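Local coordinates for uncharacterized protein (Bacteroides ovatus, PDB 4IPB) that is of unknown function but belongs to the PepSY-like family of putative beta-lactamase-inhibitor-like proteins, at residues K14-A19 / F40-W45; D28-A33 / L134-F139; Q112-P117 / L121-N126. All coordinates share one frame; numbering follows the deposited sequence.

Interaction 1. Residues K14-A19 / F40-W45; sequences KMYPKA and FTKNVW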
ATOM      1  N   LYS A  14     -11.157  -2.626  16.865  1.00 14.74           N
ATOM      2  CA  LYS A  14     -10.991  -4.084  16.950  1.00 14.77           C
ATOM      3  C   LYS A  14      -9.759  -4.612  16.202  1.00 13.28           C
ATOM      4  O   LYS A  14      -9.042  -5.508  16.729  1.00 13.67           O
ATOM      5  CB  LYS A  14     -12.235  -4.771  16.462  1.00 16.31           C
ATOM      6  CG  LYS A  14     -13.421  -4.498  17.379  1.00 20.03           C
ATOM      7  CD  LYS A  14     -14.604  -5.314  16.938  1.00 25.76           C
ATOM      8  CE  LYS A  14     -15.673  -5.173  17.989  1.00 29.81           C
ATOM      9  NZ  LYS A  14     -16.452  -3.949  17.679  1.00 31.97           N
HETATM   10  N   MSE A  15      -9.465  -4.027  15.047  1.00 12.16           N
HETATM   11  CA  MSE A  15      -8.293  -4.425  14.250  1.00 11.86           C
HETATM   12  C   MSE A  15      -6.983  -4.007  14.901  1.00 12.93           C
HETATM   13  O   MSE A  15      -5.987  -4.741  14.833  1.00 15.29           O
HETATM   14  CB  MSE A  15      -8.379  -3.846  12.841  1.00 11.61           C
HETATM   15  CG  MSE A  15      -9.494  -4.463  12.072  1.00 10.78           C
HETATM   16 SE   MSE A  15      -9.518  -3.816  10.245  0.75  9.67          SE
HETATM   17  CE  MSE A  15      -8.056  -4.668   9.526  1.00  9.92           C
ATOM     18  N   TYR A  16      -6.942  -2.763  15.413  1.00 12.80           N
ATOM     19  CA  TYR A  16      -5.741  -2.138  15.898  1.00 14.83           C
ATOM     20  C   TYR A  16      -5.976  -1.469  17.249  1.00 15.15           C
ATOM     21  O   TYR A  16      -5.928  -0.230  17.375  1.00 15.80           O
ATOM     22  CB  TYR A  16      -5.239  -1.106  14.872  1.00 14.22           C
ATOM     23  CG  TYR A  16      -4.796  -1.793  13.598  1.00 14.20           C
ATOM     24  CD1 TYR A  16      -3.589  -2.428  13.530  1.00 15.21           C
ATOM     25  CD2 TYR A  16      -5.568  -1.777  12.494  1.00 14.84           C
ATOM     26  CE1 TYR A  16      -3.173  -3.040  12.388  1.00 17.26           C
ATOM     27  CE2 TYR A  16      -5.204  -2.461  11.366  1.00 14.07           C
ATOM     28  CZ  TYR A  16      -4.003  -3.082  11.320  1.00 17.01           C
ATOM     29  OH  TYR A  16      -3.579  -3.779  10.188  1.00 20.80           O
ATOM     30  N   PRO A  17      -6.219  -2.290  18.295  1.00 16.31           N
ATOM     31  CA  PRO A  17      -6.607  -1.744  19.600  1.00 19.06           C
ATOM     32  C   PRO A  17      -5.541  -0.839  20.230  1.00 19.69           C
ATOM     33  O   PRO A  17      -5.879   0.044  21.038  1.00 24.54           O
ATOM     34  CB  PRO A  17      -6.865  -3.003  20.447  1.00 20.23           C
ATOM     35  CG  PRO A  17      -6.175  -4.101  19.746  1.00 19.81           C
ATOM     36  CD  PRO A  17      -6.343  -3.763  18.285  1.00 18.38           C
ATOM     37  N   LYS A  18      -4.280  -1.041  19.868  1.00 19.09           N
ATOM     38  CA  LYS A  18      -3.185  -0.280  20.488  1.00 21.73           C
ATOM     39  C   LYS A  18      -2.682   0.890  19.632  1.00 21.08           C
ATOM     40  O   LYS A  18      -1.784   1.630  20.050  1.00 22.87           O
ATOM     41  CB  LYS A  18      -2.025  -1.211  20.813  1.00 23.94           C
ATOM     42  CG  LYS A  18      -2.434  -2.349  21.731  1.00 26.42           C
ATOM     43  CD  LYS A  18      -3.301  -1.838  22.903  1.00 29.78           C
ATOM     44  CE  LYS A  18      -2.990  -2.553  24.191  1.00 41.08           C
ATOM     45  NZ  LYS A  18      -2.943  -4.035  24.119  1.00 36.76           N
ATOM     46  N   ALA A  19      -3.265   1.080  18.458  1.00 19.05           N
ATOM     47  CA  ALA A  19      -2.844   2.207  17.616  1.00 19.14           C
ATOM     48  C   ALA A  19      -3.103   3.531  18.314  1.00 20.17           C
ATOM     49  O   ALA A  19      -4.112   3.676  18.970  1.00 20.29           O
ATOM     50  CB  ALA A  19      -3.624   2.195  16.318  1.00 19.49           C
ATOM     51  N   PHE A  40       6.080  -0.127  11.417  1.00 28.95           N
ATOM     52  CA  PHE A  40       5.679   0.085  10.020  1.00 25.21           C
ATOM     53  C   PHE A  40       4.532   1.079   9.892  1.00 20.59           C
ATOM     54  O   PHE A  40       3.625   1.066  10.720  1.00 26.02           O
ATOM     55  CB  PHE A  40       5.215  -1.246   9.353  1.00 26.35           C
ATOM     56  CG  PHE A  40       6.277  -2.319   9.286  1.00 27.21           C
ATOM     57  CD1 PHE A  40       7.165  -2.365   8.232  1.00 32.35           C
ATOM     58  CD2 PHE A  40       6.415  -3.233  10.321  1.00 36.30           C
ATOM     59  CE1 PHE A  40       8.169  -3.333   8.176  1.00 38.12           C
ATOM     60  CE2 PHE A  40       7.415  -4.201  10.285  1.00 44.09           C
ATOM     61  CZ  PHE A  40       8.278  -4.264   9.197  1.00 42.27           C
ATOM     62  N   THR A  41       4.593   1.920   8.878  1.00 19.25           N
ATOM     63  CA  THR A  41       3.477   2.817   8.561  1.00 20.19           C
ATOM     64  C   THR A  41       2.394   2.082   7.841  1.00 18.44           C
ATOM     65  O   THR A  41       2.657   1.309   6.942  1.00 16.57           O
ATOM     66  CB  THR A  41       3.921   4.014   7.730  1.00 22.77           C
ATOM     67  OG1 THR A  41       4.817   4.775   8.524  1.00 29.43           O
ATOM     68  CG2 THR A  41       2.741   4.903   7.346  1.00 25.83           C
ATOM     69  N   LYS A  42       1.157   2.313   8.278  1.00 16.74           N
ATOM     70  CA  LYS A  42      -0.008   1.671   7.719  1.00 14.75           C
ATOM     71  C   LYS A  42      -1.095   2.669   7.300  1.00 13.64           C
ATOM     72  O   LYS A  42      -1.228   3.746   7.910  1.00 13.48           O
ATOM     73  CB  LYS A  42      -0.623   0.760   8.771  1.00 17.10           C
ATOM     74  CG  LYS A  42       0.296  -0.302   9.374  1.00 24.40           C
ATOM     75  CD  LYS A  42      -0.374  -1.628   9.429  1.00 23.55           C
ATOM     76  CE  LYS A  42       0.605  -2.720   9.805  1.00 27.15           C
ATOM     77  NZ  LYS A  42       0.514  -3.843   8.850  1.00 23.40           N
ATOM     78  N   ASN A  43      -1.802   2.316   6.222  1.00 13.18           N
ATOM     79  CA  ASN A  43      -3.035   3.013   5.817  1.00 12.48           C
ATOM     80  C   ASN A  43      -4.085   1.946   5.690  1.00 11.63           C
ATOM     81  O   ASN A  43      -3.974   1.011   4.864  1.00 11.11           O
ATOM     82  CB  ASN A  43      -2.819   3.761   4.506  1.00 13.67           C
ATOM     83  CG  ASN A  43      -1.946   4.949   4.686  1.00 16.80           C
ATOM     84  OD1 ASN A  43      -2.421   6.009   5.133  1.00 17.26           O
ATOM     85  ND2 ASN A  43      -0.678   4.816   4.356  1.00 18.62           N
ATOM     86  N   VAL A  44      -5.112   2.078   6.530  1.00 11.15           N
ATOM     87  CA  VAL A  44      -6.143   1.053   6.611  1.00 10.55           C
ATOM     88  C   VAL A  44      -7.458   1.708   6.216  1.00 10.62           C
ATOM     89  O   VAL A  44      -7.865   2.708   6.825  1.00 10.79           O
ATOM     90  CB  VAL A  44      -6.242   0.442   8.040  1.00 10.50           C
ATOM     91  CG1 VAL A  44      -7.328  -0.662   8.121  1.00 10.87           C
ATOM     92  CG2 VAL A  44      -4.882  -0.093   8.512  1.00 10.47           C
ATOM     93  N   TRP A  45      -8.127   1.105   5.244  1.00 10.26           N
ATOM     94  CA  TRP A  45      -9.296   1.685   4.609  1.00 10.50           C
ATOM     95  C   TRP A  45     -10.589   0.929   4.921  1.00 10.52           C
ATOM     96  O   TRP A  45     -10.580  -0.299   5.039  1.00 10.25           O
ATOM     97  CB  TRP A  45      -9.091   1.713   3.094  1.00 10.73           C
ATOM     98  CG  TRP A  45      -8.018   2.609   2.653  1.00 11.17           C
ATOM     99  CD1 TRP A  45      -6.646   2.360   2.562  1.00 10.97           C
ATOM    100  CD2 TRP A  45      -8.215   3.908   2.066  1.00 12.38           C
ATOM    101  NE1 TRP A  45      -6.014   3.483   2.079  1.00 11.49           N
ATOM    102  CE2 TRP A  45      -6.950   4.422   1.738  1.00 12.12           C
ATOM    103  CE3 TRP A  45      -9.343   4.739   1.912  1.00 12.81           C
ATOM    104  CZ2 TRP A  45      -6.791   5.695   1.218  1.00 14.07           C
ATOM    105  CZ3 TRP A  45      -9.201   5.952   1.358  1.00 14.05           C
ATOM    106  CH2 TRP A  45      -7.927   6.442   0.997  1.00 14.56           C
TER
HETATM  107  O   HOH W   1      -1.622  -5.061   9.566  1.00 29.60           O
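Lys42 NZ is held by two oxygens, Thr57 OG1 on the neighbouring strand and a water 2.6 Å away (Lys42 NZ to water O) that accepts a hydrogen bond from it and lies beside the hydroxyl of Tyr16. The water sits in the plane of the Tyr16 ring, though its distance to Tyr16 OH is too short to be taken at face value; the same hydroxyl also bonds a glycerol, probably from the crystallisation liquor. Below this polar end the two side chains cross at about a right angle, with Tyr16 OH 3.9 Å from Lys42 CD. A long lysine suits the spot because its methylenes can pass the phenol while the ammonium stays among oxygens.

The C-terminal end of helix 6-15 is here laid against strand 40-46 of the antiparallel sheet of this PepSY-like protein. Tyr16, the first residue to leave the helix, meets Phe35 edge-to-face and places its CE2 3.7 Å from Val44 CG2. Beta-branched Val44 has a methyl for each of two neighbours: with CG1 anti to the backbone N (chi1 -179°), CG2 is left for the tyrosine and CG1 for the selenomethionine at Met15, whose CE is 4.3 Å away from it.

Interaction 2. Residues D28-A33 / L134-F139; sequences DGYYCA and LGPSTF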
ATOM      1  N   ASP A  28     -13.141   9.101  -2.229  1.00 21.22           N
ATOM      2  CA  ASP A  28     -13.997   8.258  -3.080  1.00 21.91           C
ATOM      3  C   ASP A  28     -14.966   7.467  -2.221  1.00 19.87           C
ATOM      4  O   ASP A  28     -15.349   6.342  -2.578  1.00 20.96           O
ATOM      5  CB  ASP A  28     -13.150   7.332  -3.987  1.00 23.96           C
ATOM      6  CG  ASP A  28     -12.462   8.088  -5.135  1.00 30.26           C
ATOM      7  OD1 ASP A  28     -12.805   9.262  -5.395  1.00 34.85           O
ATOM      8  OD2 ASP A  28     -11.579   7.499  -5.787  1.00 35.86           O
ATOM      9  N   GLY A  29     -15.353   8.046  -1.084  1.00 19.79           N
ATOM     10  CA  GLY A  29     -16.333   7.440  -0.194  1.00 19.21           C
ATOM     11  C   GLY A  29     -15.829   6.426   0.789  1.00 18.25           C
ATOM     12  O   GLY A  29     -16.620   5.809   1.546  1.00 21.20           O
ATOM     13  N   TYR A  30     -14.502   6.220   0.797  1.00 16.44           N
ATOM     14  CA  TYR A  30     -13.876   5.256   1.727  1.00 14.75           C
ATOM     15  C   TYR A  30     -13.098   6.095   2.787  1.00 14.16           C
ATOM     16  O   TYR A  30     -12.696   7.237   2.508  1.00 15.52           O
ATOM     17  CB  TYR A  30     -12.909   4.354   0.961  1.00 13.76           C
ATOM     18  CG  TYR A  30     -13.559   3.468  -0.052  1.00 14.78           C
ATOM     19  CD1 TYR A  30     -14.160   2.307   0.329  1.00 15.10           C
ATOM     20  CD2 TYR A  30     -13.580   3.814  -1.378  1.00 15.56           C
ATOM     21  CE1 TYR A  30     -14.775   1.435  -0.596  1.00 15.38           C
ATOM     22  CE2 TYR A  30     -14.191   2.983  -2.312  1.00 17.31           C
ATOM     23  CZ  TYR A  30     -14.765   1.792  -1.914  1.00 17.28           C
ATOM     24  OH  TYR A  30     -15.376   0.976  -2.824  1.00 21.90           O
ATOM     25  N   TYR A  31     -12.907   5.556   3.975  1.00 13.05           N
ATOM     26  CA  TYR A  31     -12.237   6.224   5.092  1.00 13.39           C
ATOM     27  C   TYR A  31     -10.869   5.569   5.312  1.00 12.77           C
ATOM     28  O   TYR A  31     -10.804   4.294   5.289  1.00 12.05           O
ATOM     29  CB  TYR A  31     -13.063   6.045   6.391  1.00 14.40           C
ATOM     30  CG  TYR A  31     -14.420   6.643   6.225  1.00 16.04           C
ATOM     31  CD1 TYR A  31     -15.474   5.907   5.644  1.00 17.77           C
ATOM     32  CD2 TYR A  31     -14.637   7.965   6.511  1.00 18.76           C
ATOM     33  CE1 TYR A  31     -16.725   6.482   5.415  1.00 19.50           C
ATOM     34  CE2 TYR A  31     -15.869   8.533   6.279  1.00 20.43           C
ATOM     35  CZ  TYR A  31     -16.900   7.778   5.739  1.00 22.00           C
ATOM     36  OH  TYR A  31     -18.138   8.361   5.484  1.00 28.41           O
ATOM     37  N   CYS A  32      -9.853   6.374   5.553  1.00 12.70           N
ATOM     38  CA  CYS A  32      -8.479   5.884   5.680  1.00 12.48           C
ATOM     39  C   CYS A  32      -7.919   6.281   7.016  1.00 12.36           C
ATOM     40  O   CYS A  32      -7.945   7.481   7.360  1.00 13.06           O
ATOM     41  CB  CYS A  32      -7.625   6.485   4.588  1.00 12.98           C
ATOM     42  SG  CYS A  32      -5.867   6.039   4.694  1.00 14.52           S
ATOM     43  N   ALA A  33      -7.386   5.310   7.754  1.00 11.58           N
ATOM     44  CA  ALA A  33      -6.671   5.493   8.996  1.00 11.79           C
ATOM     45  C   ALA A  33      -5.159   5.339   8.739  1.00 12.10           C
ATOM     46  O   ALA A  33      -4.714   4.253   8.283  1.00 11.68           O
ATOM     47  CB  ALA A  33      -7.104   4.444  10.009  1.00 11.45           C
ATOM     48  N   LEU A 134      -1.713   5.365  -4.210  1.00 19.34           N
ATOM     49  CA  LEU A 134      -2.041   4.136  -3.505  1.00 16.93           C
ATOM     50  C   LEU A 134      -3.448   4.172  -2.863  1.00 18.81           C
ATOM     51  O   LEU A 134      -3.671   3.571  -1.824  1.00 18.94           O
ATOM     52  CB  LEU A 134      -0.978   3.910  -2.429  1.00 17.43           C
ATOM     53  CG  LEU A 134       0.419   3.453  -2.914  1.00 19.08           C
ATOM     54  CD1 LEU A 134       1.376   3.567  -1.736  1.00 23.01           C
ATOM     55  CD2 LEU A 134       0.424   2.083  -3.575  1.00 19.03           C
ATOM     56  N   GLY A 135      -4.378   4.872  -3.489  1.00 18.37           N
ATOM     57  CA  GLY A 135      -5.771   4.968  -2.982  1.00 22.06           C
ATOM     58  C   GLY A 135      -6.823   4.092  -3.630  1.00 19.43           C
ATOM     59  O   GLY A 135      -6.507   3.220  -4.460  1.00 16.70           O
ATOM     60  N   PRO A 136      -8.091   4.289  -3.251  1.00 16.97           N
ATOM     61  CA  PRO A 136      -9.197   3.532  -3.833  1.00 19.67           C
ATOM     62  C   PRO A 136      -9.180   3.507  -5.364  1.00 19.59           C
ATOM     63  O   PRO A 136      -9.450   2.453  -5.960  1.00 20.98           O
ATOM     64  CB  PRO A 136     -10.412   4.288  -3.315  1.00 18.93           C
ATOM     65  CG  PRO A 136      -9.975   4.650  -1.943  1.00 19.83           C
ATOM     66  CD  PRO A 136      -8.564   5.118  -2.127  1.00 17.66           C
ATOM     67  N   SER A 137      -8.842   4.620  -5.986  1.00 20.06           N
ATOM     68  CA  SER A 137      -8.865   4.642  -7.467  1.00 23.93           C
ATOM     69  C   SER A 137      -7.858   3.679  -8.076  1.00 22.56           C
ATOM     70  O   SER A 137      -8.042   3.211  -9.225  1.00 21.30           O
ATOM     71  CB  SER A 137      -8.689   6.053  -8.003  1.00 24.77           C
ATOM     72  OG  SER A 137      -7.373   6.525  -7.865  1.00 25.58           O
ATOM     73  N   THR A 138      -6.804   3.346  -7.337  1.00 18.62           N
ATOM     74  CA  THR A 138      -5.810   2.386  -7.842  1.00 18.89           C
ATOM     75  C   THR A 138      -6.225   0.938  -7.661  1.00 19.04           C
ATOM     76  O   THR A 138      -5.902   0.075  -8.490  1.00 22.10           O
ATOM     77  CB  THR A 138      -4.464   2.682  -7.163  1.00 16.69           C
ATOM     78  OG1 THR A 138      -4.012   3.994  -7.558  1.00 18.51           O
ATOM     79  CG2 THR A 138      -3.401   1.666  -7.475  1.00 16.79           C
ATOM     80  N   PHE A 139      -6.920   0.626  -6.557  1.00 18.01           N
ATOM     81  CA  PHE A 139      -7.228  -0.759  -6.198  1.00 20.59           C
ATOM     82  C   PHE A 139      -8.693  -1.168  -6.160  1.00 24.50           C
ATOM     83  O   PHE A 139      -8.986  -2.342  -6.357  1.00 32.82           O
ATOM     84  CB  PHE A 139      -6.632  -1.038  -4.810  1.00 17.20           C
ATOM     85  CG  PHE A 139      -5.152  -0.883  -4.756  1.00 15.54           C
ATOM     86  CD1 PHE A 139      -4.308  -1.805  -5.401  1.00 15.15           C
ATOM     87  CD2 PHE A 139      -4.579   0.180  -4.128  1.00 15.12           C
ATOM     88  CE1 PHE A 139      -2.919  -1.640  -5.309  1.00 15.03           C
ATOM     89  CE2 PHE A 139      -3.216   0.373  -4.096  1.00 17.01           C
ATOM     90  CZ  PHE A 139      -2.378  -0.566  -4.672  1.00 14.83           C
TER
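Tyr30 and Pro136 supply the apolar part of this contact. The two side chains run antiparallel alongside one another, so that Tyr30 CD2 comes 3.7 Å from Pro136 CB and stands equally near Pro136 CG, while Tyr30 CB is 4.1 Å from the same Pro136 CG. The proline meets the tyrosine ring obliquely, near its inner end, and the phenol oxygen plays no part in this meeting. With CG anti to the carbonyl carbon (chi1 -65°), the ring of Tyr30 lies beside its own backbone N, within reach of the proline. Pro136 is buried, and Trp45 and Asp27 also touch it; a compact, rigid ring without an N-H suits such a position in the first turn of a helix, where that N-H would have no helical acceptor.

Asp28 adds van der Waals contact only. Its CB lies 4.1 Å from Pro136 CB, and its OD2 is 3.9 Å from Ser137 CB. The carboxylate is too far from Ser137 N, at 4.0 Å from OD2, to be bonded, but a negative charge near the N-terminal end of a helix is probably favourable.

Backbone bonds shape the helical side: Gly135, at the N-cap, accepts from Thr138 N at 2.9 Å through its O. On the other side, Asp28 and Gly29 both have positive phi (59° and 84°), values of a type I' turn, which suit the tight two-residue connection of a beta hairpin, here strands 23-27 and 30-37, packed on the start of helix 136-139.

Interaction 3. Residues Q112-P117 / L121-N126; sequences QLFYTP and LLKTRN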
ATOM      1  N   GLN A 112       5.533   2.413 -10.699  1.00 14.49           N
ATOM      2  CA  GLN A 112       5.023   1.414  -9.757  1.00 14.02           C
ATOM      3  C   GLN A 112       4.960   0.070 -10.451  1.00 13.51           C
ATOM      4  O   GLN A 112       4.423  -0.025 -11.568  1.00 13.40           O
ATOM      5  CB  GLN A 112       3.606   1.704  -9.261  1.00 15.00           C
ATOM      6  CG  GLN A 112       3.526   2.817  -8.251  1.00 16.11           C
ATOM      7  CD  GLN A 112       2.086   3.104  -7.890  1.00 17.64           C
ATOM      8  OE1 GLN A 112       1.250   3.212  -8.759  1.00 18.37           O
ATOM      9  NE2 GLN A 112       1.784   3.217  -6.587  1.00 18.92           N
ATOM     10  N   LEU A 113       5.508  -0.930  -9.771  1.00 12.76           N
ATOM     11  CA  LEU A 113       5.544  -2.305 -10.242  1.00 12.67           C
ATOM     12  C   LEU A 113       4.604  -3.072  -9.347  1.00 12.42           C
ATOM     13  O   LEU A 113       4.743  -3.022  -8.152  1.00 12.70           O
ATOM     14  CB  LEU A 113       6.974  -2.873 -10.121  1.00 13.42           C
ATOM     15  CG  LEU A 113       8.138  -2.048 -10.601  1.00 14.35           C
ATOM     16  CD1 LEU A 113       9.452  -2.772 -10.363  1.00 15.12           C
ATOM     17  CD2 LEU A 113       7.914  -1.655 -12.024  1.00 14.45           C
ATOM     18  N   PHE A 114       3.614  -3.761  -9.921  1.00 12.18           N
ATOM     19  CA  PHE A 114       2.589  -4.545  -9.188  1.00 12.21           C
ATOM     20  C   PHE A 114       2.869  -6.042  -9.322  1.00 12.59           C
ATOM     21  O   PHE A 114       2.667  -6.632 -10.427  1.00 12.90           O
ATOM     22  CB  PHE A 114       1.221  -4.223  -9.756  1.00 12.38           C
ATOM     23  CG  PHE A 114       0.803  -2.761  -9.564  1.00 12.23           C
ATOM     24  CD1 PHE A 114       1.293  -1.786 -10.385  1.00 13.30           C
ATOM     25  CD2 PHE A 114      -0.182  -2.431  -8.637  1.00 13.69           C
ATOM     26  CE1 PHE A 114       0.890  -0.456 -10.235  1.00 13.34           C
ATOM     27  CE2 PHE A 114      -0.605  -1.129  -8.497  1.00 12.86           C
ATOM     28  CZ  PHE A 114      -0.040  -0.118  -9.286  1.00 13.23           C
ATOM     29  N   TYR A 115       3.344  -6.634  -8.226  1.00 12.13           N
ATOM     30  CA  TYR A 115       3.704  -8.024  -8.172  1.00 12.57           C
ATOM     31  C   TYR A 115       2.673  -8.839  -7.373  1.00 12.33           C
ATOM     32  O   TYR A 115       2.186  -8.386  -6.335  1.00 12.14           O
ATOM     33  CB  TYR A 115       5.076  -8.238  -7.469  1.00 13.01           C
ATOM     34  CG  TYR A 115       6.258  -7.904  -8.335  1.00 13.92           C
ATOM     35  CD1 TYR A 115       6.799  -8.860  -9.144  1.00 15.51           C
ATOM     36  CD2 TYR A 115       6.850  -6.634  -8.301  1.00 14.87           C
ATOM     37  CE1 TYR A 115       7.890  -8.582  -9.959  1.00 16.66           C
ATOM     38  CE2 TYR A 115       7.941  -6.337  -9.122  1.00 15.77           C
ATOM     39  CZ  TYR A 115       8.450  -7.314  -9.924  1.00 17.05           C
ATOM     40  OH  TYR A 115       9.521  -7.067 -10.756  1.00 22.25           O
ATOM     41  N   THR A 116       2.477 -10.060  -7.811  1.00 12.79           N
ATOM     42  CA  THR A 116       1.717 -11.018  -7.025  1.00 12.81           C
ATOM     43  C   THR A 116       2.656 -11.626  -6.000  1.00 13.37           C
ATOM     44  O   THR A 116       3.907 -11.618  -6.155  1.00 13.77           O
ATOM     45  CB  THR A 116       1.103 -12.160  -7.881  1.00 13.68           C
ATOM     46  OG1 THR A 116       2.125 -13.063  -8.301  1.00 14.02           O
ATOM     47  CG2 THR A 116       0.337 -11.625  -9.114  1.00 13.72           C
ATOM     48  N   PRO A 117       2.095 -12.246  -4.964  1.00 13.97           N
ATOM     49  CA  PRO A 117       2.929 -13.010  -4.007  1.00 14.87           C
ATOM     50  C   PRO A 117       3.720 -14.155  -4.588  1.00 16.34           C
ATOM     51  O   PRO A 117       4.683 -14.593  -3.952  1.00 17.08           O
ATOM     52  CB  PRO A 117       1.907 -13.534  -2.997  1.00 15.44           C
ATOM     53  CG  PRO A 117       0.773 -12.501  -3.097  1.00 14.93           C
ATOM     54  CD  PRO A 117       0.689 -12.245  -4.565  1.00 14.75           C
ATOM     55  N   LEU A 121       4.929 -10.229 -12.264  1.00 14.89           N
ATOM     56  CA  LEU A 121       4.759  -8.825 -12.505  1.00 14.14           C
ATOM     57  C   LEU A 121       3.524  -8.652 -13.362  1.00 14.06           C
ATOM     58  O   LEU A 121       3.558  -8.954 -14.537  1.00 14.47           O
ATOM     59  CB  LEU A 121       5.990  -8.185 -13.172  1.00 15.09           C
ATOM     60  CG  LEU A 121       5.920  -6.696 -13.478  1.00 14.96           C
ATOM     61  CD1 LEU A 121       5.596  -5.865 -12.228  1.00 14.26           C
ATOM     62  CD2 LEU A 121       7.234  -6.212 -14.118  1.00 16.11           C
ATOM     63  N   LEU A 122       2.430  -8.197 -12.762  1.00 13.54           N
ATOM     64  CA  LEU A 122       1.151  -8.093 -13.446  1.00 14.99           C
ATOM     65  C   LEU A 122       1.091  -6.869 -14.404  1.00 14.08           C
ATOM     66  O   LEU A 122       0.494  -6.925 -15.457  1.00 13.83           O
ATOM     67  CB  LEU A 122       0.006  -7.975 -12.385  1.00 17.71           C
ATOM     68  CG  LEU A 122      -0.440  -9.302 -11.737  1.00 20.61           C
ATOM     69  CD1 LEU A 122      -1.538  -8.958 -10.734  1.00 25.69           C
ATOM     70  CD2 LEU A 122      -0.871 -10.352 -12.711  1.00 23.72           C
ATOM     71  N   LYS A 123       1.635  -5.762 -13.938  1.00 13.45           N
ATOM     72  CA  LYS A 123       1.537  -4.472 -14.614  1.00 13.58           C
ATOM     73  C   LYS A 123       2.462  -3.468 -13.951  1.00 13.16           C
ATOM     74  O   LYS A 123       2.936  -3.708 -12.857  1.00 12.50           O
ATOM     75  CB  LYS A 123       0.102  -3.951 -14.559  1.00 14.30           C
ATOM     76  CG  LYS A 123      -0.375  -3.618 -13.168  1.00 14.47           C
ATOM     77  CD  LYS A 123      -1.807  -3.132 -13.171  1.00 16.44           C
ATOM     78  CE  LYS A 123      -2.248  -2.757 -11.762  1.00 19.75           C
ATOM     79  NZ  LYS A 123      -3.615  -2.208 -11.856  1.00 23.76           N
ATOM     80  N   THR A 124       2.739  -2.390 -14.696  1.00 13.27           N
ATOM     81  CA  THR A 124       3.477  -1.247 -14.179  1.00 13.79           C
ATOM     82  C   THR A 124       2.751   0.022 -14.625  1.00 14.40           C
ATOM     83  O   THR A 124       1.968   0.021 -15.586  1.00 14.27           O
ATOM     84  CB  THR A 124       4.909  -1.169 -14.653  1.00 14.31           C
ATOM     85  OG1 THR A 124       4.924  -0.772 -16.012  1.00 15.10           O
ATOM     86  CG2 THR A 124       5.648  -2.504 -14.502  1.00 14.23           C
ATOM     87  N   ARG A 125       3.032   1.102 -13.904  1.00 14.39           N
ATOM     88  CA  ARG A 125       2.427   2.376 -14.170  1.00 15.79           C
ATOM     89  C   ARG A 125       3.465   3.458 -13.963  1.00 16.07           C
ATOM     90  O   ARG A 125       4.128   3.453 -12.955  1.00 15.72           O
ATOM     91  CB  ARG A 125       1.300   2.591 -13.121  1.00 17.83           C
ATOM     92  CG  ARG A 125       0.520   3.832 -13.297  1.00 22.29           C
ATOM     93  CD  ARG A 125      -0.752   3.796 -12.454  1.00 21.08           C
ATOM     94  NE  ARG A 125      -0.548   3.850 -10.989  1.00 19.75           N
ATOM     95  CZ  ARG A 125      -1.555   4.079 -10.153  1.00 19.12           C
ATOM     96  NH1 ARG A 125      -2.770   4.235 -10.662  1.00 21.84           N
ATOM     97  NH2 ARG A 125      -1.363   4.171  -8.849  1.00 17.79           N
ATOM     98  N   ASN A 126       3.537   4.419 -14.875  1.00 16.71           N
ATOM     99  CA  ASN A 126       4.379   5.617 -14.731  1.00 18.05           C
ATOM    100  C   ASN A 126       3.706   6.529 -13.708  1.00 19.09           C
ATOM    101  O   ASN A 126       2.524   6.902 -13.891  1.00 18.66           O
ATOM    102  CB  ASN A 126       4.496   6.309 -16.081  1.00 19.51           C
ATOM    103  CG  ASN A 126       5.510   7.423 -16.078  1.00 21.14           C
ATOM    104  OD1 ASN A 126       5.596   8.163 -15.126  1.00 21.75           O
ATOM    105  ND2 ASN A 126       6.252   7.551 -17.147  1.00 22.40           N
TER
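Gln112 and Arg125 face each other across the beta hairpin of strands 107-115 and 121-126, and their side chains run the same way with amide and guanidinium planes only 3° apart. Gln112 OE1 takes two hydrogens in the guanidinium plane, from Arg125 NH2 at 2.8 Å on a lone pair and from Arg125 NE at 2.9 Å. The bend at chi3 (68°) of Arg125 turns this NE-NH2 edge to the amide. Gln112 NE2 goes on to Ile133 O and Arg125 NH2 to Thr138 OG1.

The tight part is the face carrying Leu113 and Tyr115, where helix 67-75 also packs. Leu113 CD2 and Thr124 CG2 are pressed to 3.5 Å, closer than usual for carbons. Leu121 CD1 lies over the Tyr115 ring, 4.0 Å from its centroid, a CH-pi contact for which a branched leucine is well shaped.

The solvent side, by contrast, is marked by exposed residues and not by longer distances. Strand 121-126 is the sheet's outermost within this chain, and its exposed Leu122 rests on Thr116, CG to CG2 at 3.6 Å. Leu122 and Lys123 together stand opposite Phe114 as a beta bulge, with Leu122 N bonded to Phe114 O at 2.8 Å. Exposed Lys123, its CG placed between backbone N and carbonyl carbon (chi1 66°), stretches over the Phe114 ring, CE 3.7 Å from the centroid.

Lys123 NZ, 4.7 Å from that centroid, adds a cation-pi interaction, so the lysine can shield the buried ring with its chain and keep its charge outward. The paired bonds from Arg125 should hold the Gln112 amide flat, fix which end is oxygen, and probably polarise its carbonyl.

All three contacts belong to one antiparallel sheet. Interactions 1 and 2, with centres 15 Å apart, meet through adjacent strands 30-37 and 40-46: Ala33 N probably bonds Val44 O at 2.8 Å, and Trp45 CH2 packs on Pro136 CD at 3.5 Å. Interaction 2 also reaches interaction 3, 18 Å away between centres, since Thr138 OG1 lies 3.0 Å from Arg125 NH2 and Phe139 CE1 is 4.0 Å from Phe114 CE2. Short helix 136-139 therefore joins the two ends of the sheet. Interactions 1 and 3 lie on opposite sides of the chain's centre, with nearest atoms about 11 Å apart; no active site is known.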